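Secreted protein (Streptomyces lividans 1326, PDB 5LQI) is a copper-radical oxidase of the AA5 family, related to galactose oxidase and probably coupling substrate oxidation to the reduction of oxygen, here without its copper. Local coordinates at residues 274-279 / 297-302; 84-89 / 96-101; 367-372 / 388-393; 56-61 / 102-107; 122-127 / 172-177. The protein carries 1 engineered substitution. All coordinates share one frame; numbering follows the deposited sequence. Where two conformers were deposited one is given.

Four contacts belong to or flank a seven-bladed propeller of the galactose oxidase type; interaction 5 lies in the beta barrel inserted within one blade, between its strands 96-99 and 231-235. Interaction 2 is nested in the loop closed by interaction 4, with centres about 17 Å apart, and the two touch where F84 packs on Y105 and C85 on T102. Interaction 1 meets interaction 5 through the side chain of Q275, which rests against L176 and H122, joining barrel and propeller. Interaction 3 lies in a blade about 26 Å, centre to centre, from interaction 2, whose C85 is probably part of the Tyr-Cys cofactor site, as in galactose oxidase.

Interaction 1 of 5, residues 274-279 / 297-302; sequences GQLVPG and VRQFPT
L276 lays its CD2 methyl over the end of Q299, 3.7 Å from Q299 NE2, and its CD1 methyl reaches T302 CG2. Its CG stands anti to the backbone N (chi1 -173°), which carries both methyls toward residues 299-302; a branched leucine can thus touch two partners at once. Q299 runs out extended in return, its aliphatic CB and CG passing G279 and its OE1 ending 3.5 Å from P278 CA. Both segments are loops of the Kelch propeller: 274-279 links strands 264-267 and 282-285 within one blade, and 297-302 leads from that blade to strand 306-308 of the next. P278 is the centre of an inverse gamma turn in which G279 N donates to V277 O at 2.8 Å. G279 adopts a positive phi and, having no side chain, brings its CA within 3.6 Å of Q299 CA. There G279 O accepts the N-H of R298 at 3.1 Å, on a lone pair in the carbonyl plane, although the N-H is bent to 143°. A water donates to V277 O (2.7 Å) and accepts from F300 N (3.1 Å), while F300 O is bonded by S268 OG. With V277 O gripped twice and only one direct backbone bond joining the loops, the link between them relies on a shared water and on aliphatic contact as much as on paired amides.

Interaction 2 of 5, residues 84-89 / 96-101; sequences FCTGHT and LLIAGG
G87 and A99 exchange two backbone hydrogen bonds: G87 N donates to A99 O at 2.8 Å, almost straight at 174°, and A99 N returns to G87 O at 3.0 Å. Two residues on, T89 and L97 repeat the exchange, L97 N to T89 O at 2.9 Å and T89 N to L97 O at 3.2 Å. Between them H88 faces I98 as a non-hydrogen-bonded pair, and I98 turns its backbone polar groups to F232 on the next strand, 231-235, on its other side. This is the antiparallel hairpin of strands 87-90 and 96-99, the first two strands of a four-stranded propeller blade. The buried H88 NE2 is hydrogen-bonded to H35 ND1; T89 OG1 is likewise paired with D558 OD1. Before the hairpin, T86 OG1 stands anti to the backbone N (chi1 -154°), 2.9 Å from A99 O and 3.0 Å from G100 O; which takes its proton is not settled. T86 CG2 presses tightly on I98 CG2, at 3.4 Å. G100 and G101 have backbone angles that call for glycine just after the strand. T86 O is met by Y303 OH, while C85 is backbone-bonded to Y253, its probable cofactor partner as in galactose oxidase.

Interaction 3 of 5, residues 367-372 / 388-393; sequences DEKYMV and TRIADL
Y370 and A391 form a hydrogen-bonded pair at the middle of two antiparallel strands, 369-373 and 388-392, the inner two of a four-stranded propeller blade. With CG anti to the carbonyl carbon (chi1 -61°), the Y370 side chain starts at CB, 4.2 Å from A391 O, and that oxygen stands at the ring edge near its plane. Farther along, CD1 and then CE1 meet the L393 CD1 methyl, which comes in obliquely to 3.5 Å from CE1. At the tip, Y370 OH donates to E368 OE1 at 2.9 Å, nearly along the C-O axis; E368 OE2 accepts in turn from Q310 N, so the buried carboxylate is held at both oxygens. F307 meets the ring edge-to-face. A tyrosine suits this place, being apolar where it lies against leucine and polar only where a carboxylate awaits it. Beyond the tyrosine, V372 CG1 covers one face of the R389 guanidinium, 3.9 Å from NH1, while the charged nitrogens give their hydrogens to backbone carbonyls: NH1 to G374, NE to S349 and NH2 to D350 and M353. On the other face of the sheet M371 SD rests 4.0 Å from T388 CB. At the strand end D392 OD1 accepts from K394 N, and a water donates to D367 O at 2.6 Å and to D392 OD1 at 2.9 Å.

Interaction 4 of 5, residues 56-61 / 102-107; sequences NSDDKQ and TKRYEK
A Schellman motif closes helix 54-58, and its last turn leans through S57 and D58 on R104 and Y105, in the loop between strand 96-99 of the propeller and strand 116-123 of the barrel. K60 takes a positive phi, so that K60 N returns to S57 O and Q61 N to N56 O. S57 is small enough to enter the contact with both atoms of its side chain. Its OG, anti to the backbone N (chi1 -165°), accepts the N-H of Y105 at 3.1 Å along a fairly straight line, 159° at the hydrogen. Its CB stands over the Y105 ring in a CH-pi contact, 3.8 Å from the centroid and 13° off the normal. The ring is further fixed by F225, which meets it edge-to-face, and by S50 OG, hydrogen-bonded to Y105 OH; an aromatic with a polar tip fits this buried spot. R104, by contrast, is exposed and extended from CG to NE, crossing D58 at about a right angle. It forms a long salt bridge, D58 OD1 to R104 NE at 3.7 Å, in which no N-H points at the oxygen. The positive group also lies near the carbonyl end of the helix, where its charge would probably be favourable to the helix dipole. D58 CA sits 3.6 Å above the centre of the guanidinium plane of R104.

Interaction 5 of 5, residues 122-127 / 172-177; sequences HNENPD and NDPGLG
With CG beside the backbone N in both residues (chi1 -67° in H122, -48° in L176), the side chains of H122 and L176 lie alongside each other and point the same way. L176 CD2 thereby comes over the imidazole in a CH-pi contact, 3.6 Å from the centroid and 7° off the normal. P174 CG meets the same ring obliquely, 3.9 Å from H122 ND1, and Y212 of strand 211-215 stacks on it. A flat, aromatic yet polar residue suits a partly exposed strand that must hold such neighbours. H122 and L176 are a non-hydrogen-bonded pair between strands 116-123 and 175-182, adjacent in the six-stranded antiparallel barrel of the GlxA barrel domain. Next to them N123 N donates to G175 O at 2.8 Å and G175 N to N123 O at 2.9 Å; G175, without a side chain, lets N123 CB lie close to the other strand. The strand ends at N123, whose OD1 accepts from N125 N at 2.9 Å, an Asx turn, while ND2 donates to P156 O and K128 O. N125 OD1 repeats the turn with D127 N. Where the segments diverge, P126 CG packs 4.1 Å from N172 ND2, the two side chains crossing at about a right angle.

Interaction 1 of 5, residues 274-279 / 297-302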
# COMPACT_ATOMS: atom_id res chain seq x y z
N GLY A 274 7.69 14.49 11.75
CA GLY A 274 8.41 13.33 11.30
C GLY A 274 8.49 12.19 12.30
O GLY A 274 9.13 11.18 12.01
N GLN A 275 7.71 12.26 13.38
CA GLN A 275 7.65 11.20 14.38
C GLN A 275 6.57 10.25 13.92
O GLN A 275 5.58 10.64 13.27
CB GLN A 275 7.28 11.69 15.77
CG GLN A 275 8.11 12.82 16.32
CD GLN A 275 7.50 13.39 17.61
OE1 GLN A 275 6.35 13.98 17.62
NE2 GLN A 275 8.17 13.14 18.71
N LEU A 276 6.74 8.98 14.31
CA LEU A 276 5.66 8.01 14.08
C LEU A 276 4.49 8.35 14.97
O LEU A 276 4.66 8.55 16.17
CB LEU A 276 6.12 6.58 14.31
CG LEU A 276 5.05 5.56 13.90
CD1 LEU A 276 4.84 5.48 12.40
CD2 LEU A 276 5.46 4.21 14.41
N VAL A 277 3.29 8.43 14.41
CA VAL A 277 2.14 8.73 15.23
C VAL A 277 1.98 7.59 16.27
O VAL A 277 1.92 6.41 15.86
CB VAL A 277 0.86 8.94 14.40
CG1 VAL A 277 -0.35 9.02 15.29
CG2 VAL A 277 0.93 10.23 13.61
N PRO A 278 1.91 7.92 17.60
CA PRO A 278 2.00 6.86 18.63
C PRO A 278 0.67 6.14 18.91
O PRO A 278 0.05 6.25 19.99
CB PRO A 278 2.60 7.64 19.87
CG PRO A 278 2.03 9.04 19.73
CD PRO A 278 1.89 9.28 18.21
N GLY A 279 0.14 5.46 17.87
CA GLY A 279 -1.09 4.71 18.03
C GLY A 279 -2.35 5.48 18.18
O GLY A 279 -3.32 4.90 18.57
N VAL A 297 -5.35 3.39 22.27
CA VAL A 297 -4.23 3.45 21.35
C VAL A 297 -3.75 2.09 20.89
O VAL A 297 -3.71 1.13 21.66
CB VAL A 297 -2.99 4.23 21.88
CG1 VAL A 297 -3.36 5.66 22.30
CG2 VAL A 297 -2.29 3.49 23.01
N ARG A 298 -3.37 2.01 19.62
CA ARG A 298 -2.62 0.86 19.16
C ARG A 298 -1.75 1.30 18.00
O ARG A 298 -2.24 1.88 17.00
CB ARG A 298 -3.55 -0.30 18.78
CG ARG A 298 -2.78 -1.56 18.40
CD ARG A 298 -3.60 -2.82 18.40
NE ARG A 298 -4.10 -3.15 19.71
CZ ARG A 298 -3.40 -3.71 20.70
NH1 ARG A 298 -2.14 -4.08 20.54
NH2 ARG A 298 -3.99 -3.95 21.86
N GLN A 299 -0.47 1.04 18.12
CA GLN A 299 0.51 1.60 17.22
C GLN A 299 0.89 0.58 16.16
O GLN A 299 1.04 -0.60 16.43
CB GLN A 299 1.75 2.05 18.02
CG GLN A 299 2.82 2.71 17.20
CD GLN A 299 4.01 3.11 18.04
OE1 GLN A 299 3.86 3.90 18.94
NE2 GLN A 299 5.18 2.57 17.74
N PHE A 300 1.00 1.04 14.93
CA PHE A 300 1.44 0.21 13.85
C PHE A 300 2.52 0.95 13.07
O PHE A 300 2.58 2.16 13.11
CB PHE A 300 0.26 -0.15 12.90
CG PHE A 300 -0.78 -1.04 13.51
CD1 PHE A 300 -1.80 -0.51 14.27
CD2 PHE A 300 -0.78 -2.40 13.28
CE1 PHE A 300 -2.81 -1.29 14.79
CE2 PHE A 300 -1.76 -3.23 13.85
CZ PHE A 300 -2.79 -2.67 14.60
N PRO A 301 3.31 0.24 12.27
CA PRO A 301 4.12 0.97 11.31
C PRO A 301 3.28 1.61 10.20
O PRO A 301 2.05 1.49 10.19
CB PRO A 301 5.08 -0.12 10.76
CG PRO A 301 4.58 -1.45 11.21
CD PRO A 301 3.31 -1.23 11.98
N THR A 302 3.93 2.24 9.25
CA THR A 302 3.19 2.96 8.17
C THR A 302 2.60 1.94 7.19
O THR A 302 3.09 0.78 7.09
CB THR A 302 4.06 3.92 7.40
OG1 THR A 302 5.14 3.24 6.76
CG2 THR A 302 4.64 5.04 8.32
O HOH W 1 0.86 4.15 14.74

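Interaction 2 of 5, residues 84-89 / 96-101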
# COMPACT_ATOMS: atom_id res chain seq x y z
N PHE A 84 1.32 12.44 -2.39
CA PHE A 84 2.22 11.31 -2.79
C PHE A 84 2.34 10.03 -1.91
O PHE A 84 2.59 8.95 -2.46
CB PHE A 84 3.60 11.83 -3.23
CG PHE A 84 4.74 11.43 -2.38
CD1 PHE A 84 5.11 10.10 -2.25
CD2 PHE A 84 5.53 12.40 -1.80
CE1 PHE A 84 6.21 9.74 -1.49
CE2 PHE A 84 6.64 12.06 -1.02
CZ PHE A 84 6.97 10.72 -0.86
N CYS A 85 2.09 10.12 -0.61
CA CYS A 85 1.95 9.41 0.65
C CYS A 85 0.66 9.64 1.46
O CYS A 85 0.61 9.55 2.69
CB CYS A 85 3.25 9.41 1.44
SG CYS A 85 3.98 10.94 1.88
N THR A 86 -0.42 9.77 0.70
CA THR A 86 -1.73 9.77 1.25
C THR A 86 -2.26 8.36 1.50
O THR A 86 -1.70 7.41 0.99
CB THR A 86 -2.63 10.59 0.30
OG1 THR A 86 -3.75 11.15 1.02
CG2 THR A 86 -3.00 9.80 -0.91
N GLY A 87 -3.32 8.24 2.29
CA GLY A 87 -4.10 7.00 2.43
C GLY A 87 -5.41 7.11 1.65
O GLY A 87 -5.87 8.21 1.35
N HIS A 88 -6.01 5.99 1.29
CA HIS A 88 -7.27 6.09 0.50
C HIS A 88 -8.06 4.77 0.50
O HIS A 88 -7.42 3.68 0.48
CB HIS A 88 -6.94 6.48 -0.94
CG HIS A 88 -5.76 5.76 -1.50
ND1 HIS A 88 -5.56 4.39 -1.38
CD2 HIS A 88 -4.66 6.23 -2.12
CE1 HIS A 88 -4.44 4.04 -1.97
NE2 HIS A 88 -3.84 5.15 -2.38
N THR A 89 -9.38 4.88 0.48
CA THR A 89 -10.24 3.76 0.23
C THR A 89 -11.58 4.24 -0.32
O THR A 89 -11.94 5.41 -0.14
CB THR A 89 -10.36 2.87 1.50
OG1 THR A 89 -10.92 1.58 1.14
CG2 THR A 89 -11.15 3.54 2.56
N LEU A 96 -13.79 8.22 -3.51
CA LEU A 96 -12.56 7.70 -2.87
C LEU A 96 -12.20 8.69 -1.73
O LEU A 96 -12.03 9.88 -1.97
CB LEU A 96 -11.48 7.48 -3.93
CG LEU A 96 -10.17 6.85 -3.47
CD1 LEU A 96 -10.25 5.34 -3.47
CD2 LEU A 96 -8.99 7.29 -4.32
N LEU A 97 -12.21 8.25 -0.50
CA LEU A 97 -11.66 9.08 0.57
C LEU A 97 -10.11 9.10 0.47
O LEU A 97 -9.49 8.06 0.30
CB LEU A 97 -12.10 8.58 1.92
CG LEU A 97 -11.63 9.36 3.17
CD1 LEU A 97 -12.33 10.73 3.16
CD2 LEU A 97 -11.97 8.60 4.44
N ILE A 98 -9.53 10.32 0.53
CA ILE A 98 -8.09 10.51 0.48
C ILE A 98 -7.68 11.36 1.63
O ILE A 98 -8.30 12.44 1.87
CB ILE A 98 -7.61 11.31 -0.72
CG1 ILE A 98 -8.24 10.78 -1.94
CG2 ILE A 98 -6.13 11.01 -0.94
CD1 ILE A 98 -8.93 11.86 -2.53
N ALA A 99 -6.66 10.93 2.36
CA ALA A 99 -6.30 11.72 3.53
C ALA A 99 -4.83 11.56 3.85
O ALA A 99 -4.29 10.41 3.76
CB ALA A 99 -7.13 11.31 4.71
N GLY A 100 -4.22 12.70 4.27
CA GLY A 100 -2.83 12.69 4.70
C GLY A 100 -1.99 13.07 3.51
O GLY A 100 -2.54 13.53 2.49
N GLY A 101 -0.71 12.92 3.62
CA GLY A 101 0.25 13.37 2.63
C GLY A 101 1.46 13.96 3.36
O GLY A 101 1.64 13.72 4.56

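Interaction 3 of 5, residues 367-372 / 388-393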
# COMPACT_ATOMS: atom_id res chain seq x y z
N ASP A 367 -13.92 -17.30 2.21
CA ASP A 367 -13.01 -18.25 2.91
C ASP A 367 -12.08 -17.64 3.94
O ASP A 367 -11.53 -18.37 4.73
CB ASP A 367 -12.16 -19.03 1.90
CG ASP A 367 -13.00 -19.88 1.00
OD1 ASP A 367 -14.18 -20.18 1.35
OD2 ASP A 367 -12.47 -20.27 -0.05
N GLU A 368 -11.90 -16.31 3.91
CA GLU A 368 -11.12 -15.62 4.91
C GLU A 368 -9.67 -16.16 4.94
O GLU A 368 -9.09 -16.39 6.01
CB GLU A 368 -11.88 -15.70 6.25
CG GLU A 368 -11.54 -14.56 7.21
CD GLU A 368 -12.40 -13.30 7.04
OE1 GLU A 368 -11.89 -12.28 6.44
OE2 GLU A 368 -13.59 -13.37 7.52
N LYS A 369 -9.10 -16.37 3.75
CA LYS A 369 -7.71 -16.75 3.55
C LYS A 369 -6.88 -15.62 3.00
O LYS A 369 -7.16 -15.13 1.91
CB LYS A 369 -7.52 -17.92 2.59
CG LYS A 369 -7.94 -19.25 3.13
CD LYS A 369 -7.32 -20.44 2.33
CE LYS A 369 -8.31 -21.52 2.18
NZ LYS A 369 -7.81 -22.65 1.33
N TYR A 370 -5.83 -15.26 3.76
CA TYR A 370 -4.91 -14.20 3.40
C TYR A 370 -3.55 -14.74 3.05
O TYR A 370 -3.04 -15.61 3.76
CB TYR A 370 -4.81 -13.23 4.53
CG TYR A 370 -6.10 -12.56 4.87
CD1 TYR A 370 -7.05 -13.16 5.65
CD2 TYR A 370 -6.39 -11.29 4.39
CE1 TYR A 370 -8.24 -12.53 5.96
CE2 TYR A 370 -7.56 -10.66 4.70
CZ TYR A 370 -8.46 -11.27 5.50
OH TYR A 370 -9.64 -10.59 5.75
N MET A 371 -2.97 -14.19 1.98
CA MET A 371 -1.60 -14.47 1.55
C MET A 371 -0.72 -13.21 1.64
O MET A 371 -1.07 -12.17 1.08
CB MET A 371 -1.57 -14.97 0.13
CG MET A 371 -0.17 -15.18 -0.48
SD MET A 371 -0.20 -16.01 -2.09
CE MET A 371 -1.18 -15.01 -3.16
N VAL A 372 0.42 -13.39 2.34
CA VAL A 372 1.55 -12.47 2.40
C VAL A 372 2.67 -12.94 1.46
O VAL A 372 3.07 -14.15 1.47
CB VAL A 372 2.05 -12.24 3.85
CG1 VAL A 372 3.24 -11.33 3.91
CG2 VAL A 372 0.98 -11.68 4.71
N THR A 388 5.81 -17.15 0.14
CA THR A 388 4.43 -16.81 0.42
C THR A 388 4.00 -17.47 1.74
O THR A 388 4.47 -18.58 2.09
CB THR A 388 3.44 -17.14 -0.76
OG1 THR A 388 3.32 -18.58 -0.92
CG2 THR A 388 3.93 -16.52 -1.96
N ARG A 389 3.12 -16.78 2.46
CA ARG A 389 2.58 -17.27 3.70
C ARG A 389 1.09 -17.05 3.71
O ARG A 389 0.58 -15.94 3.51
CB ARG A 389 3.23 -16.59 4.96
CG ARG A 389 4.73 -16.62 4.95
CD ARG A 389 5.33 -15.57 4.03
NE ARG A 389 6.37 -14.75 4.63
CZ ARG A 389 6.88 -13.64 4.08
NH1 ARG A 389 6.51 -13.24 2.87
NH2 ARG A 389 7.79 -12.91 4.75
N ILE A 390 0.37 -18.11 4.07
CA ILE A 390 -1.08 -18.09 4.03
C ILE A 390 -1.71 -18.35 5.40
O ILE A 390 -1.37 -19.35 6.05
CB ILE A 390 -1.56 -19.17 3.02
CG1 ILE A 390 -1.05 -18.81 1.62
CG2 ILE A 390 -3.07 -19.20 2.96
CD1 ILE A 390 -0.91 -19.97 0.71
N ALA A 391 -2.64 -17.48 5.80
CA ALA A 391 -3.46 -17.66 7.00
C ALA A 391 -4.93 -17.87 6.71
O ALA A 391 -5.60 -17.02 6.06
CB ALA A 391 -3.30 -16.47 7.93
N ASP A 392 -5.43 -19.03 7.13
CA ASP A 392 -6.85 -19.34 7.03
C ASP A 392 -7.48 -18.95 8.37
O ASP A 392 -7.32 -19.64 9.37
CB ASP A 392 -7.03 -20.83 6.68
CG ASP A 392 -8.49 -21.26 6.55
OD1 ASP A 392 -9.40 -20.52 6.99
OD2 ASP A 392 -8.72 -22.39 6.02
N LEU A 393 -8.24 -17.87 8.37
CA LEU A 393 -8.88 -17.37 9.58
C LEU A 393 -10.20 -18.05 9.98
O LEU A 393 -10.72 -17.77 11.05
CB LEU A 393 -9.04 -15.86 9.51
CG LEU A 393 -7.78 -15.11 9.11
CD1 LEU A 393 -8.06 -13.60 9.24
CD2 LEU A 393 -6.55 -15.51 9.97
O HOH W 2 -11.31 -20.94 4.87

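Interaction 4 of 5, residues 56-61 / 102-107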
# COMPACT_ATOMS: atom_id res chain seq x y z
N ASN A 56 9.48 19.45 -7.59
CA ASN A 56 8.03 19.62 -7.55
C ASN A 56 7.52 19.99 -6.15
O ASN A 56 6.58 20.77 -6.03
CB ASN A 56 7.30 18.37 -8.01
CG ASN A 56 7.46 18.10 -9.49
OD1 ASN A 56 7.88 18.95 -10.27
ND2 ASN A 56 7.13 16.90 -9.87
N SER A 57 8.13 19.40 -5.12
CA SER A 57 7.81 19.78 -3.75
C SER A 57 8.07 21.29 -3.54
O SER A 57 7.20 21.97 -3.05
CB SER A 57 8.64 19.02 -2.74
OG SER A 57 8.03 19.21 -1.47
N ASP A 58 9.27 21.73 -3.89
CA ASP A 58 9.71 23.16 -3.83
C ASP A 58 8.72 24.09 -4.54
O ASP A 58 8.32 25.13 -3.99
CB ASP A 58 11.15 23.38 -4.37
CG ASP A 58 12.26 22.67 -3.49
OD1 ASP A 58 11.98 22.21 -2.35
OD2 ASP A 58 13.43 22.52 -3.95
N ASP A 59 8.25 23.68 -5.71
CA ASP A 59 7.33 24.46 -6.53
C ASP A 59 5.87 24.29 -6.19
O ASP A 59 5.05 24.88 -6.88
CB ASP A 59 7.50 24.04 -8.03
CG ASP A 59 8.88 24.41 -8.61
OD1 ASP A 59 9.60 25.29 -8.05
OD2 ASP A 59 9.25 23.79 -9.64
N LYS A 60 5.51 23.44 -5.21
CA LYS A 60 4.10 23.09 -4.99
C LYS A 60 3.45 22.56 -6.26
O LYS A 60 2.34 22.99 -6.63
CB LYS A 60 3.24 24.29 -4.53
CG LYS A 60 3.36 24.73 -3.12
CD LYS A 60 2.05 25.41 -2.62
CE LYS A 60 1.43 26.40 -3.63
NZ LYS A 60 0.65 27.54 -3.07
N GLN A 61 4.12 21.63 -6.95
CA GLN A 61 3.61 21.15 -8.23
C GLN A 61 3.04 19.76 -7.92
O GLN A 61 3.81 18.85 -7.63
CB GLN A 61 4.77 21.10 -9.26
CG GLN A 61 4.47 20.39 -10.56
CD GLN A 61 3.40 21.10 -11.33
OE1 GLN A 61 3.50 22.30 -11.54
NE2 GLN A 61 2.34 20.39 -11.69
N THR A 102 2.24 14.75 2.63
CA THR A 102 3.42 15.38 3.17
C THR A 102 3.48 16.91 2.94
O THR A 102 2.96 17.43 1.96
CB THR A 102 4.67 14.74 2.59
OG1 THR A 102 5.81 15.25 3.29
CG2 THR A 102 4.80 14.98 1.12
N LYS A 103 4.17 17.57 3.86
CA LYS A 103 4.59 18.95 3.73
C LYS A 103 5.73 19.01 2.77
O LYS A 103 6.36 17.98 2.44
CB LYS A 103 5.13 19.48 5.08
CG LYS A 103 4.07 19.84 6.09
CD LYS A 103 4.66 19.80 7.51
CE LYS A 103 4.98 21.12 8.14
NZ LYS A 103 5.44 20.78 9.54
N ARG A 104 6.05 20.24 2.38
CA ARG A 104 7.20 20.47 1.51
C ARG A 104 8.40 19.79 2.14
O ARG A 104 8.55 19.81 3.35
CB ARG A 104 7.40 21.96 1.22
CG ARG A 104 8.74 22.36 0.63
CD ARG A 104 8.69 23.85 0.33
NE ARG A 104 9.96 24.40 -0.18
CZ ARG A 104 10.07 25.42 -1.05
NH1 ARG A 104 9.00 26.04 -1.55
NH2 ARG A 104 11.27 25.82 -1.45
N TYR A 105 9.19 19.07 1.36
CA TYR A 105 10.30 18.34 1.98
C TYR A 105 11.59 18.88 1.39
O TYR A 105 11.70 18.94 0.16
CB TYR A 105 10.20 16.82 1.78
CG TYR A 105 9.73 16.34 0.43
CD1 TYR A 105 8.40 16.19 0.19
CD2 TYR A 105 10.62 15.98 -0.57
CE1 TYR A 105 7.96 15.73 -1.02
CE2 TYR A 105 10.18 15.49 -1.78
CZ TYR A 105 8.86 15.38 -1.99
OH TYR A 105 8.37 14.98 -3.15
N GLU A 106 12.53 19.31 2.25
CA GLU A 106 13.88 19.78 1.83
C GLU A 106 14.93 18.64 1.91
O GLU A 106 14.88 17.81 2.82
CB GLU A 106 14.33 20.97 2.68
N LYS A 107 15.85 18.60 0.93
CA LYS A 107 16.94 17.61 0.92
C LYS A 107 17.76 17.77 2.22
O LYS A 107 17.90 18.88 2.74
CB LYS A 107 17.84 17.81 -0.32
CG LYS A 107 18.83 16.68 -0.58

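Interaction 5 of 5, residues 122-127 / 172-177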
# COMPACT_ATOMS: atom_id res chain seq x y z
N HIS A 122 14.19 14.75 23.31
CA HIS A 122 13.13 14.95 24.26
C HIS A 122 13.76 15.54 25.55
O HIS A 122 14.80 15.07 26.00
CB HIS A 122 12.46 13.63 24.58
CG HIS A 122 11.73 13.04 23.43
ND1 HIS A 122 10.41 12.61 23.53
CD2 HIS A 122 12.10 12.82 22.15
CE1 HIS A 122 10.01 12.13 22.36
NE2 HIS A 122 11.01 12.24 21.50
N ASN A 123 13.07 16.53 26.12
CA ASN A 123 13.39 17.12 27.41
C ASN A 123 12.23 16.95 28.37
O ASN A 123 11.26 17.67 28.24
CB ASN A 123 13.63 18.62 27.24
CG ASN A 123 14.02 19.31 28.56
OD1 ASN A 123 14.29 18.64 29.57
ND2 ASN A 123 14.01 20.65 28.57
N GLU A 124 12.38 16.10 29.38
CA GLU A 124 11.34 15.89 30.41
C GLU A 124 11.36 16.91 31.57
O GLU A 124 10.52 16.84 32.43
CB GLU A 124 11.40 14.47 30.98
CG GLU A 124 11.49 13.44 29.86
CD GLU A 124 10.65 12.22 30.05
OE1 GLU A 124 11.00 11.35 30.88
OE2 GLU A 124 9.63 12.13 29.31
N ASN A 125 12.29 17.84 31.56
CA ASN A 125 12.46 18.81 32.64
C ASN A 125 11.50 20.01 32.41
O ASN A 125 11.65 20.74 31.44
CB ASN A 125 13.91 19.29 32.73
CG ASN A 125 14.22 20.04 34.04
OD1 ASN A 125 13.31 20.46 34.76
ND2 ASN A 125 15.52 20.21 34.34
N PRO A 126 10.49 20.18 33.30
CA PRO A 126 9.56 21.33 33.20
C PRO A 126 10.08 22.68 33.67
O PRO A 126 9.43 23.70 33.37
CB PRO A 126 8.39 20.88 34.08
CG PRO A 126 9.03 20.01 35.11
CD PRO A 126 10.06 19.23 34.34
N ASP A 127 11.24 22.68 34.36
CA ASP A 127 11.82 23.88 34.94
C ASP A 127 12.77 24.62 34.02
O ASP A 127 13.03 25.78 34.26
CB ASP A 127 12.66 23.54 36.18
CG ASP A 127 11.87 22.84 37.26
OD1 ASP A 127 10.62 22.89 37.25
OD2 ASP A 127 12.53 22.23 38.14
N ASN A 172 4.27 14.75 32.67
CA ASN A 172 4.83 15.94 31.97
C ASN A 172 4.99 15.62 30.47
O ASN A 172 5.43 14.53 30.12
CB ASN A 172 6.22 16.32 32.47
CG ASN A 172 6.22 16.96 33.84
OD1 ASN A 172 5.49 17.92 34.10
ND2 ASN A 172 7.07 16.46 34.72
N ASP A 173 4.64 16.56 29.59
CA ASP A 173 4.73 16.36 28.11
C ASP A 173 6.10 16.93 27.72
O ASP A 173 6.36 18.11 27.94
CB ASP A 173 3.64 17.15 27.34
CG ASP A 173 2.30 16.43 27.20
OD1 ASP A 173 2.20 15.17 27.29
OD2 ASP A 173 1.30 17.14 26.97
N PRO A 174 6.98 16.09 27.14
CA PRO A 174 8.34 16.55 26.89
C PRO A 174 8.48 17.70 25.91
O PRO A 174 7.71 17.80 24.95
CB PRO A 174 9.05 15.30 26.36
CG PRO A 174 7.96 14.35 25.98
CD PRO A 174 6.86 14.64 26.95
N GLY A 175 9.47 18.53 26.14
CA GLY A 175 9.94 19.45 25.14
C GLY A 175 10.65 18.70 24.01
O GLY A 175 11.40 17.76 24.26
N LEU A 176 10.43 19.14 22.77
CA LEU A 176 11.04 18.51 21.61
C LEU A 176 11.91 19.43 20.78
O LEU A 176 11.54 20.55 20.53
CB LEU A 176 9.96 17.90 20.69
CG LEU A 176 8.89 17.05 21.35
CD1 LEU A 176 7.75 16.79 20.35
CD2 LEU A 176 9.52 15.74 21.86
N GLY A 177 13.06 18.93 20.34
CA GLY A 177 13.93 19.69 19.44
C GLY A 177 14.54 18.70 18.44
O GLY A 177 15.17 17.70 18.85